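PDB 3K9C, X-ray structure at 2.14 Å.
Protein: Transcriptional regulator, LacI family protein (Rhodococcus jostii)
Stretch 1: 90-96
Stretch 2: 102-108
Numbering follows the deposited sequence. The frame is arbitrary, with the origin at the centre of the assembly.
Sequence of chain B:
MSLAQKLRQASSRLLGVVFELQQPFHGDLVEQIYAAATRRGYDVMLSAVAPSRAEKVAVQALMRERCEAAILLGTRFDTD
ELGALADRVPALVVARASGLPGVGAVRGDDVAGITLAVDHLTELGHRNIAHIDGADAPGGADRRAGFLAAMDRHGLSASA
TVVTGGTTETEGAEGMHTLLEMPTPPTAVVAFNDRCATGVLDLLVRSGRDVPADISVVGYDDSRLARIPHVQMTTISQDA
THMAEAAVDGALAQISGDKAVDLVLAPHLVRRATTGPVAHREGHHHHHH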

ATOM      1  N   PRO B  90       3.639  -4.147  28.786  1.00 33.09           N
ATOM      2  CA  PRO B  90       4.129  -2.788  28.544  1.00 31.31           C
ATOM      3  C   PRO B  90       3.686  -2.387  27.134  1.00 29.91           C
ATOM      4  O   PRO B  90       3.738  -3.203  26.205  1.00 28.20           O
ATOM      5  N   ALA B  91       3.241  -1.145  26.979  1.00 28.02           N
ATOM      6  CA  ALA B  91       2.766  -0.670  25.683  1.00 27.11           C
ATOM      7  C   ALA B  91       3.313   0.701  25.301  1.00 26.03           C
ATOM      8  O   ALA B  91       3.589   1.540  26.158  1.00 26.16           O
ATOM      9  N   LEU B  92       3.453   0.909  23.995  1.00 26.86           N
ATOM     10  CA  LEU B  92       3.957   2.156  23.433  1.00 26.13           C
ATOM     11  C   LEU B  92       3.241   2.446  22.114  1.00 26.27           C
ATOM     12  O   LEU B  92       3.115   1.570  21.249  1.00 24.95           O
ATOM     13  N   VAL B  93       2.755   3.673  21.973  1.00 25.27           N
ATOM     14  CA  VAL B  93       2.066   4.077  20.758  1.00 26.28           C
ATOM     15  C   VAL B  93       3.020   4.879  19.876  1.00 26.30           C
ATOM     16  O   VAL B  93       3.939   5.535  20.373  1.00 25.36           O
ATOM     17  N   VAL B  94       2.800   4.815  18.567  1.00 24.78           N
ATOM     18  CA  VAL B  94       3.626   5.547  17.620  1.00 22.92           C
ATOM     19  C   VAL B  94       2.791   6.514  16.788  1.00 24.39           C
ATOM     20  O   VAL B  94       1.648   6.220  16.441  1.00 23.98           O
ATOM     21  N   ALA B  95       3.377   7.666  16.475  1.00 24.54           N
ATOM     22  CA  ALA B  95       2.728   8.684  15.656  1.00 26.35           C
ATOM     23  C   ALA B  95       1.604   9.419  16.368  1.00 27.54           C
ATOM     24  O   ALA B  95       0.755  10.031  15.725  1.00 29.88           O
ATOM     25  N   ARG B  96       1.597   9.355  17.693  1.00 29.40           N
ATOM     26  CA  ARG B  96       0.585  10.038  18.492  1.00 30.60           C
ATOM     27  C   ARG B  96       0.962   9.982  19.964  1.00 31.37           C
ATOM     28  O   ARG B  96       1.809   9.183  20.366  1.00 30.93           O
ATOM     29  N   GLY B 102       2.609   5.891  31.855  1.00 45.06           N
ATOM     30  CA  GLY B 102       2.793   4.453  31.907  1.00 43.76           C
ATOM     31  C   GLY B 102       2.803   3.873  30.509  1.00 42.32           C
ATOM     32  O   GLY B 102       3.351   2.793  30.284  1.00 42.73           O
ATOM     33  N   VAL B 103       2.184   4.586  29.569  1.00 41.01           N
ATOM     34  CA  VAL B 103       2.149   4.162  28.171  1.00 38.08           C
ATOM     35  C   VAL B 103       3.079   5.080  27.396  1.00 35.85           C
ATOM     36  O   VAL B 103       2.819   6.273  27.273  1.00 35.33           O
ATOM     37  N   GLY B 104       4.170   4.519  26.882  1.00 34.49           N
ATOM     38  CA  GLY B 104       5.132   5.315  26.140  1.00 32.55           C
ATOM     39  C   GLY B 104       4.671   5.725  24.753  1.00 31.76           C
ATOM     40  O   GLY B 104       3.723   5.169  24.209  1.00 30.86           O
ATOM     41  N   ALA B 105       5.349   6.709  24.178  1.00 30.95           N
ATOM     42  CA  ALA B 105       5.008   7.178  22.850  1.00 30.44           C
ATOM     43  C   ALA B 105       6.236   7.705  22.137  1.00 31.25           C
ATOM     44  O   ALA B 105       7.154   8.244  22.757  1.00 32.52           O
ATOM     45  N   VAL B 106       6.245   7.517  20.824  1.00 31.27           N
ATOM     46  CA  VAL B 106       7.313   7.968  19.948  1.00 30.42           C
ATOM     47  C   VAL B 106       6.568   8.552  18.749  1.00 32.02           C
ATOM     48  O   VAL B 106       5.960   7.818  17.961  1.00 33.06           O
ATOM     49  N   ARG B 107       6.606   9.875  18.627  1.00 30.41           N
ATOM     50  CA  ARG B 107       5.897  10.575  17.564  1.00 29.62           C
ATOM     51  C   ARG B 107       6.684  11.756  17.016  1.00 29.56           C
ATOM     52  O   ARG B 107       7.658  12.216  17.628  1.00 28.47           O
ATOM     53  N   GLY B 108       6.249  12.245  15.859  1.00 28.25           N
ATOM     54  CA  GLY B 108       6.905  13.383  15.248  1.00 26.72           C
ATOM     55  C   GLY B 108       6.277  14.668  15.748  1.00 27.19           C
ATOM     56  O   GLY B 108       5.154  14.667  16.262  1.00 26.37           O
TER

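The two stretches pair as neighbouring parallel strands, so side chains meet mainly side by side on each face of the sheet. The CB of Ala-91 points sideways. Ala-91 O accepts a hydrogen bond from Gly-104 N (3.1 Å). Water 1 links the stretches here, accepting from Ala-91 N (2.5 Å) and donating to Gly-102 O (2.9 Å).

Leu-92 is t at chi1 and chi2. Its CD2 lies 4.0 Å from CG2 of Val-106 (chi1 t) on the same face. Its bridge partner, Gly-104, has no side chain; a CB there would sit tight against Leu-92 CD1 (3.4 Å).

Val-93, chi1 m, points to the other face. Its CG2 packs on Ala-105 CB at 3.6 Å, and its CG1 lies 4.2 Å from CG1 of Val-103 (chi1 t). Val-93 N donates a hydrogen bond to Gly-104 O (2.9 Å); Val-93 O accepts one from Val-106 N (3.1 Å).

Val-94, chi1 t, shares the face of Leu-92 and Val-106; its CG1 comes 3.4 Å from Val-106 O. Ala-95 turns its CB away, but Ala-95 N donates to Val-106 O (3.0 Å).

Arg-96 (chi1 p) also points its CB away. Its backbone meets Arg-107 (chi1 p), whose CB points toward stretch 1: Arg-107 CD lies 3.2 Å from Arg-96 C. Both guanidinium groups find hydrogen-bond partners elsewhere in the structure.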

ATOM      1  CB  PRO B  90       5.641  -2.945  28.663  1.00 32.29           C
ATOM      2  CG  PRO B  90       5.773  -4.028  29.701  1.00 33.55           C
ATOM      3  CD  PRO B  90       4.729  -5.026  29.247  1.00 32.48           C
ATOM      4  CB  ALA B  91       1.234  -0.648  25.673  1.00 24.57           C
ATOM      5  CB  LEU B  92       5.469   2.047  23.198  1.00 25.49           C
ATOM      6  CG  LEU B  92       6.248   3.266  22.699  1.00 26.29           C
ATOM      7  CD1 LEU B  92       7.685   3.171  23.209  1.00 27.45           C
ATOM      8  CD2 LEU B  92       6.226   3.337  21.173  1.00 25.07           C
ATOM      9  CB  VAL B  93       0.825   4.947  21.073  1.00 26.27           C
ATOM     10  CG1 VAL B  93      -0.119   4.187  22.002  1.00 25.79           C
ATOM     11  CG2 VAL B  93       1.253   6.272  21.694  1.00 28.55           C
ATOM     12  CB  VAL B  94       4.354   4.591  16.659  1.00 21.48           C
ATOM     13  CG1 VAL B  94       5.172   5.386  15.659  1.00 20.01           C
ATOM     14  CG2 VAL B  94       5.267   3.664  17.436  1.00 19.61           C
ATOM     15  CB  ALA B  95       2.206   8.056  14.369  1.00 23.67           C
ATOM     16  CB  ARG B  96      -0.794   9.391  18.315  1.00 30.62           C
ATOM     17  CG  ARG B  96      -0.881   7.954  18.812  1.00 32.86           C
ATOM     18  CD  ARG B  96      -2.317   7.533  19.128  1.00 35.45           C
ATOM     19  NE  ARG B  96      -2.766   8.031  20.428  1.00 37.04           N
ATOM     20  CZ  ARG B  96      -3.946   7.750  20.979  1.00 40.53           C
ATOM     21  NH1 ARG B  96      -4.820   6.973  20.347  1.00 40.66           N
ATOM     22  NH2 ARG B  96      -4.248   8.225  22.183  1.00 42.23           N
ATOM     23  CB  VAL B 103       0.731   4.261  27.565  1.00 39.07           C
ATOM     24  CG1 VAL B 103       0.769   3.873  26.089  1.00 38.07           C
ATOM     25  CG2 VAL B 103      -0.221   3.337  28.310  1.00 39.36           C
ATOM     26  CB  ALA B 105       3.962   8.256  22.932  1.00 29.29           C
ATOM     27  CB  VAL B 106       8.207   6.793  19.507  1.00 30.02           C
ATOM     28  CG1 VAL B 106       9.170   7.246  18.435  1.00 28.44           C
ATOM     29  CG2 VAL B 106       8.975   6.249  20.711  1.00 28.48           C
ATOM     30  CB  ARG B 107       4.557  11.071  18.111  1.00 28.42           C
ATOM     31  CG  ARG B 107       4.706  11.993  19.318  1.00 29.10           C
ATOM     32  CD  ARG B 107       3.466  11.976  20.192  1.00 31.16           C
ATOM     33  NE  ARG B 107       3.585  12.847  21.357  1.00 31.19           N
ATOM     34  CZ  ARG B 107       3.492  14.173  21.323  1.00 33.87           C
ATOM     35  NH1 ARG B 107       3.271  14.804  20.177  1.00 32.32           N
ATOM     36  NH2 ARG B 107       3.633  14.874  22.442  1.00 33.16           N
TER
HETATM   37  O   HOH W   1       2.732   0.268  28.993  1.00 29.99           O